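Local coordinates for thioredoxin-like fold domain-containing protein (Enterococcus faecalis, PDB 1Z6M) that is of unknown function but has a thioredoxin-like fold with a CxxC-type sequence, consistent with a role in thiol-disulfide chemistry, at residues 35-40 with 106-111; 66-71 with 81-86. One frame throughout, in Å; residues are numbered along the deposited sequence. Where two conformers were deposited one is given.

How the contacts relate
Both contacts tie the thioredoxin-like sheet to the helices inserted between strands 62-68 and 152-155. Contact 1 joins the loop after strand 29-35 to residues 106-111, on and after helix 105-108; contact 2 joins the end of neighbouring strand 62-68 to helix 77-83 and the residues that follow it. Their centres are about 11 Å apart, and they touch through H83 and through the adjoining strands. Both are buried contacts; the centre of contact 2 is about 8 Å from the chain centre, that of contact 1 about 13 Å. Contact 1 runs from buried indole packing to a water-bridged arginine, with the exposed D106 at its margin. Contact 2 pairs two histidines with one carboxylate beside leucine packing.

Contact 1: 35-40 with 106-111; sequences INVRCP and DEWGNL
R38 lies against W108 with the aliphatic part of its side chain, while its guanidinium reaches past the indole to G109. In the apolar group, R38 CG is 3.6 Å from W108 CZ3 and R38 CA is 3.6 Å from W108 CH2; the two side chains run past each other in opposite directions, with guanidinium and indole planes 45° apart. R38 CG, anti to the backbone N (chi1 -158°), is thereby set against W108 CZ3.

Among the polar contacts, R38 NE donates to G109 O at 3.0 Å. Its N-H···O angle of 132° shows a bent bond, with the donor above the carbonyl plane. G109 CA lies over one guanidinium face, offset toward the rim. At the edge, water 1, 3.0 Å from R38 NH1, and water 2, 2.9 Å from R38 NH2, link the arginine to D106 OD1; D106 OD2 forms a salt bridge with R43. V37 O, which is hydrogen-bonded to Q105 NE2, lies at the indole edge, and W108 NE1 bonds to M101 O.

Within the loop, R38 N donates to N36 OD1 at 3.0 Å, closing an Asx turn. C39 follows as N-cap of helix 40-58. With C42 it forms a CxxC sequence at a helix start, as in the active-site loop of thioredoxin-fold oxidoreductases, so this contact probably borders such a site.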
loop_
_atom_site.group_PDB
_atom_site.type_symbol
_atom_site.label_atom_id
_atom_site.label_comp_id
_atom_site.label_asym_id
_atom_site.label_seq_id
_atom_site.Cartn_x
_atom_site.Cartn_y
_atom_site.Cartn_z
ATOM N N ILE A 35 -1.271 0.455 -3.096
ATOM C CA ILE A 35 -0.589 1.723 -2.922
ATOM C C ILE A 35 0.717 1.745 -3.716
ATOM O O ILE A 35 1.269 0.702 -4.091
ATOM C CB ILE A 35 -0.278 2.056 -1.432
ATOM C CG1 ILE A 35 0.654 1.020 -0.827
ATOM C CG2 ILE A 35 -1.573 2.234 -0.591
ATOM C CD1 ILE A 35 1.249 1.478 0.507
ATOM N N ASN A 36 1.209 2.950 -3.969
ATOM C CA ASN A 36 2.566 3.128 -4.463
ATOM C C ASN A 36 3.213 4.146 -3.532
ATOM O O ASN A 36 2.635 5.198 -3.252
ATOM C CB ASN A 36 2.556 3.601 -5.926
ATOM C CG ASN A 36 3.952 3.809 -6.488
ATOM O OD1 ASN A 36 4.681 4.681 -6.031
ATOM N ND2 ASN A 36 4.326 3.007 -7.490
ATOM N N VAL A 37 4.391 3.824 -3.016
ATOM C CA VAL A 37 4.980 4.632 -1.944
ATOM C C VAL A 37 5.478 5.995 -2.371
ATOM O O VAL A 37 5.801 6.815 -1.519
ATOM C CB VAL A 37 6.091 3.909 -1.133
ATOM C CG1 VAL A 37 5.536 2.705 -0.412
ATOM C CG2 VAL A 37 7.318 3.579 -2.003
ATOM N N ARG A 38 5.529 6.262 -3.679
ATOM C CA ARG A 38 5.853 7.629 -4.130
ATOM C C ARG A 38 4.617 8.512 -4.246
ATOM O O ARG A 38 4.714 9.724 -4.387
ATOM C CB ARG A 38 6.617 7.630 -5.456
ATOM C CG ARG A 38 7.431 8.922 -5.686
ATOM C CD ARG A 38 6.762 9.887 -6.636
ATOM N NE ARG A 38 7.452 11.179 -6.678
ATOM C CZ ARG A 38 7.229 12.174 -5.823
ATOM N NH1 ARG A 38 6.337 12.044 -4.854
ATOM N NH2 ARG A 38 7.901 13.310 -5.935
ATOM N N CYS A 39 3.444 7.898 -4.189
ATOM C CA CYS A 39 2.231 8.641 -4.436
ATOM C C CYS A 39 1.860 9.532 -3.244
ATOM O O CYS A 39 1.747 9.043 -2.131
ATOM C CB CYS A 39 1.106 7.651 -4.763
ATOM S SG CYS A 39 -0.517 8.410 -4.836
ATOM N N PRO A 40 1.615 10.837 -3.476
ATOM C CA PRO A 40 1.238 11.699 -2.347
ATOM C C PRO A 40 -0.190 11.450 -1.840
ATOM O O PRO A 40 -0.520 11.771 -0.684
ATOM C CB PRO A 40 1.409 13.105 -2.921
ATOM C CG PRO A 40 1.128 12.940 -4.385
ATOM C CD PRO A 40 1.735 11.594 -4.737
ATOM N N ASP A 106 9.392 13.376 -0.466
ATOM C CA ASP A 106 9.838 14.505 -1.288
ATOM C C ASP A 106 11.343 14.535 -1.522
ATOM O O ASP A 106 11.808 15.175 -2.463
ATOM C CB ASP A 106 9.359 15.824 -0.693
ATOM C CG ASP A 106 7.854 15.893 -0.603
ATOM O OD1 ASP A 106 7.189 15.693 -1.640
ATOM O OD2 ASP A 106 7.343 16.123 0.507
ATOM N N GLU A 107 12.087 13.842 -0.665
ATOM C CA GLU A 107 13.546 13.775 -0.760
ATOM C C GLU A 107 13.996 12.827 -1.851
ATOM O O GLU A 107 14.894 13.162 -2.617
ATOM C CB GLU A 107 14.172 13.363 0.576
ATOM C CG GLU A 107 14.022 14.420 1.658
ATOM C CD GLU A 107 14.686 14.042 2.976
ATOM O OE1 GLU A 107 15.514 13.096 3.017
ATOM O OE2 GLU A 107 14.401 14.719 3.986
ATOM N N TRP A 108 13.400 11.638 -1.911
ATOM C CA TRP A 108 13.816 10.640 -2.905
ATOM C C TRP A 108 12.886 10.611 -4.123
ATOM O O TRP A 108 13.266 10.105 -5.190
ATOM C CB TRP A 108 13.934 9.241 -2.273
ATOM C CG TRP A 108 12.678 8.768 -1.603
ATOM C CD1 TRP A 108 12.377 8.843 -0.271
ATOM C CD2 TRP A 108 11.556 8.131 -2.235
ATOM N NE1 TRP A 108 11.130 8.300 -0.036
ATOM C CE2 TRP A 108 10.602 7.869 -1.227
ATOM C CE3 TRP A 108 11.260 7.776 -3.560
ATOM C CZ2 TRP A 108 9.372 7.266 -1.503
ATOM C CZ3 TRP A 108 10.034 7.169 -3.834
ATOM C CH2 TRP A 108 9.111 6.920 -2.811
ATOM N N GLY A 109 11.692 11.184 -3.986
ATOM C CA GLY A 109 10.652 11.032 -5.008
ATOM C C GLY A 109 10.945 11.713 -6.327
ATOM O O GLY A 109 10.323 11.406 -7.337
ATOM N N ASN A 110 11.912 12.625 -6.314
ATOM C CA ASN A 110 12.283 13.404 -7.503
ATOM C C ASN A 110 13.670 13.065 -8.042
ATOM O O ASN A 110 14.233 13.797 -8.861
ATOM C CB ASN A 110 12.165 14.899 -7.198
ATOM C CG ASN A 110 10.784 15.266 -6.683
ATOM O OD1 ASN A 110 10.601 15.624 -5.508
ATOM N ND2 ASN A 110 9.790 15.125 -7.545
ATOM N N LEU A 111 14.226 11.950 -7.586
ATOM C CA LEU A 111 15.554 11.530 -8.009
ATOM C C LEU A 111 15.482 10.621 -9.232
ATOM O O LEU A 111 14.410 10.115 -9.587
ATOM C CB LEU A 111 16.281 10.819 -6.865
ATOM C CG LEU A 111 16.453 11.601 -5.558
ATOM C CD1 LEU A 111 17.130 10.725 -4.524
ATOM C CD2 LEU A 111 17.231 12.891 -5.766
HETATM O O HOH W 1 5.518 13.822 -2.647
HETATM O O HOH W 2 7.786 15.763 -4.381
#

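Contact 2: 66-71 with 81-86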
loop_
_atom_site.group_PDB
_atom_site.type_symbol
_atom_site.label_atom_id
_atom_site.label_comp_id
_atom_site.label_asym_id
_atom_site.label_seq_id
_atom_site.Cartn_x
_atom_site.Cartn_y
_atom_site.Cartn_z
ATOM N N ILE A 66 -1.169 -5.202 2.373
ATOM C CA ILE A 66 -0.648 -4.051 1.653
ATOM C C ILE A 66 0.011 -4.528 0.364
ATOM O O ILE A 66 0.987 -5.302 0.405
ATOM C CB ILE A 66 0.307 -3.224 2.542
ATOM C CG1 ILE A 66 -0.450 -2.686 3.770
ATOM C CG2 ILE A 66 0.920 -2.064 1.746
ATOM C CD1 ILE A 66 0.453 -2.141 4.871
ATOM N N LYS A 67 -0.551 -4.072 -0.750
ATOM C CA LYS A 67 -0.152 -4.492 -2.085
ATOM C C LYS A 67 0.593 -3.355 -2.751
ATOM O O LYS A 67 -0.015 -2.355 -3.141
ATOM C CB LYS A 67 -1.386 -4.920 -2.883
ATOM C CG LYS A 67 -2.065 -6.131 -2.223
ATOM C CD LYS A 67 -3.338 -6.540 -2.924
ATOM C CE LYS A 67 -4.069 -7.649 -2.173
ATOM N NZ LYS A 67 -3.520 -9.029 -2.439
ATOM N N LEU A 68 1.908 -3.514 -2.857
ATOM C CA LEU A 68 2.764 -2.465 -3.420
ATOM C C LEU A 68 2.726 -2.580 -4.933
ATOM O O LEU A 68 3.275 -3.518 -5.518
ATOM C CB LEU A 68 4.180 -2.556 -2.848
ATOM C CG LEU A 68 4.236 -2.402 -1.321
ATOM C CD1 LEU A 68 5.676 -2.495 -0.859
ATOM C CD2 LEU A 68 3.617 -1.106 -0.834
ATOM N N PHE A 69 2.010 -1.632 -5.535
ATOM C CA PHE A 69 1.641 -1.657 -6.947
ATOM C C PHE A 69 2.676 -0.837 -7.719
ATOM O O PHE A 69 2.684 0.409 -7.651
ATOM C CB PHE A 69 0.235 -1.035 -7.036
ATOM C CG PHE A 69 -0.486 -1.175 -8.366
ATOM C CD1 PHE A 69 0.087 -1.768 -9.490
ATOM C CD2 PHE A 69 -1.771 -0.643 -8.480
ATOM C CE1 PHE A 69 -0.638 -1.837 -10.695
ATOM C CE2 PHE A 69 -2.479 -0.714 -9.663
ATOM C CZ PHE A 69 -1.910 -1.305 -10.779
ATOM N N ASP A 70 3.576 -1.529 -8.431
ATOM C CA ASP A 70 4.516 -0.813 -9.328
ATOM C C ASP A 70 3.732 -0.242 -10.500
ATOM O O ASP A 70 2.942 -0.959 -11.132
ATOM C CB ASP A 70 5.685 -1.656 -9.878
ATOM C CG ASP A 70 6.593 -2.236 -8.788
ATOM O OD1 ASP A 70 6.353 -2.054 -7.556
ATOM O OD2 ASP A 70 7.609 -2.862 -9.192
ATOM N N LYS A 71 3.966 1.032 -10.809
ATOM C CA LYS A 71 3.143 1.746 -11.776
ATOM C C LYS A 71 3.994 2.304 -12.896
ATOM O O LYS A 71 5.200 2.458 -12.744
ATOM C CB LYS A 71 2.396 2.894 -11.088
ATOM C CG LYS A 71 1.347 2.473 -10.071
ATOM C CD LYS A 71 0.144 1.781 -10.704
ATOM C CE LYS A 71 -0.717 2.719 -11.521
ATOM N NZ LYS A 71 -1.560 1.933 -12.450
ATOM N N VAL A 81 10.965 1.519 -7.379
ATOM C CA VAL A 81 12.290 1.182 -6.889
ATOM C C VAL A 81 12.210 0.910 -5.386
ATOM O O VAL A 81 12.696 -0.117 -4.912
ATOM C CB VAL A 81 13.311 2.311 -7.155
ATOM C CG1 VAL A 81 14.669 1.954 -6.547
ATOM C CG2 VAL A 81 13.449 2.585 -8.656
HETATM N N MSE A 82 11.577 1.817 -4.642
HETATM C CA MSE A 82 11.438 1.653 -3.201
HETATM C C MSE A 82 10.706 0.380 -2.797
HETATM O O MSE A 82 11.064 -0.252 -1.801
HETATM C CB MSE A 82 10.756 2.881 -2.594
HETATM C CG MSE A 82 11.688 4.068 -2.412
HETATM SE SE MSE A 82 12.903 3.814 -1.033
HETATM C CE MSE A 82 13.948 5.295 -1.245
ATOM N N HIS A 83 9.695 -0.005 -3.576
ATOM C CA HIS A 83 8.945 -1.226 -3.301
ATOM C C HIS A 83 9.835 -2.455 -3.253
ATOM O O HIS A 83 9.487 -3.451 -2.619
ATOM C CB HIS A 83 7.895 -1.456 -4.374
ATOM C CG HIS A 83 6.785 -0.458 -4.361
ATOM N ND1 HIS A 83 5.858 -0.383 -5.373
ATOM C CD2 HIS A 83 6.440 0.488 -3.456
ATOM C CE1 HIS A 83 4.980 0.563 -5.088
ATOM N NE2 HIS A 83 5.316 1.114 -3.935
ATOM N N HIS A 84 10.976 -2.393 -3.931
ATOM C CA HIS A 84 11.848 -3.556 -4.039
ATOM C C HIS A 84 12.842 -3.664 -2.889
ATOM O O HIS A 84 13.653 -4.591 -2.872
ATOM C CB HIS A 84 12.547 -3.559 -5.402
ATOM C CG HIS A 84 11.597 -3.394 -6.543
ATOM N ND1 HIS A 84 11.962 -2.811 -7.735
ATOM C CD2 HIS A 84 10.280 -3.695 -6.659
ATOM C CE1 HIS A 84 10.915 -2.775 -8.542
ATOM N NE2 HIS A 84 9.880 -3.298 -7.910
ATOM N N TYR A 85 12.756 -2.727 -1.935
ATOM C CA TYR A 85 13.582 -2.716 -0.727
ATOM C C TYR A 85 12.784 -3.141 0.507
ATOM O O TYR A 85 13.242 -2.993 1.641
ATOM C CB TYR A 85 14.233 -1.328 -0.523
ATOM C CG TYR A 85 15.340 -1.067 -1.512
ATOM C CD1 TYR A 85 15.070 -0.628 -2.808
ATOM C CD2 TYR A 85 16.668 -1.287 -1.155
ATOM C CE1 TYR A 85 16.092 -0.414 -3.727
ATOM C CE2 TYR A 85 17.694 -1.078 -2.060
ATOM C CZ TYR A 85 17.400 -0.645 -3.348
ATOM O OH TYR A 85 18.415 -0.439 -4.256
ATOM N N ILE A 86 11.587 -3.676 0.271
ATOM C CA ILE A 86 10.698 -4.099 1.332
ATOM C C ILE A 86 10.991 -5.537 1.714
ATOM O O ILE A 86 10.998 -6.435 0.864
ATOM C CB ILE A 86 9.212 -3.882 0.925
ATOM C CG1 ILE A 86 8.899 -2.378 0.904
ATOM C CG2 ILE A 86 8.257 -4.654 1.839
ATOM C CD1 ILE A 86 8.862 -1.703 2.276
#
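D70 spreads its carboxylate between two consecutive histidines, giving each oxygen its own donor. H83 ND1 donates to D70 OD1 at 2.8 Å with an N-H···O angle of 163°; the oxygen lies in the imidazole plane and is approached nearly along its C-O axis. H84 NE2 donates to D70 OD2 at 2.6 Å, 154° at the hydrogen. Here the side chains meet tip to tip, the donor arrives on the syn side of the carboxylate, and the ring and carboxylate planes are 51° apart.

The second nitrogen of H83 is also satisfied: NE2 accepts from the backbone N of V37. With both nitrogens engaged, the rotation of this ring is well defined. F69 O lies at the ring edge, 3.4 Å from H83 CE1, and itself accepts from N36 ND2.

L68 CB covers one face of the H83 ring in a CH-pi contact, 3.7 Å from the centroid and almost straight above the ring. Further along, L68 CD1 packs on I86 CG1 at 3.7 Å, the two side chains crossing at about a right angle.

The contact thus bonds the loop after strand 62-68 to H83 and H84, in the segment that carries on from helix 77-83. Strand 29-35 flanks L68 through I35, and helix 132-145 meets both D70 and H84 through V135.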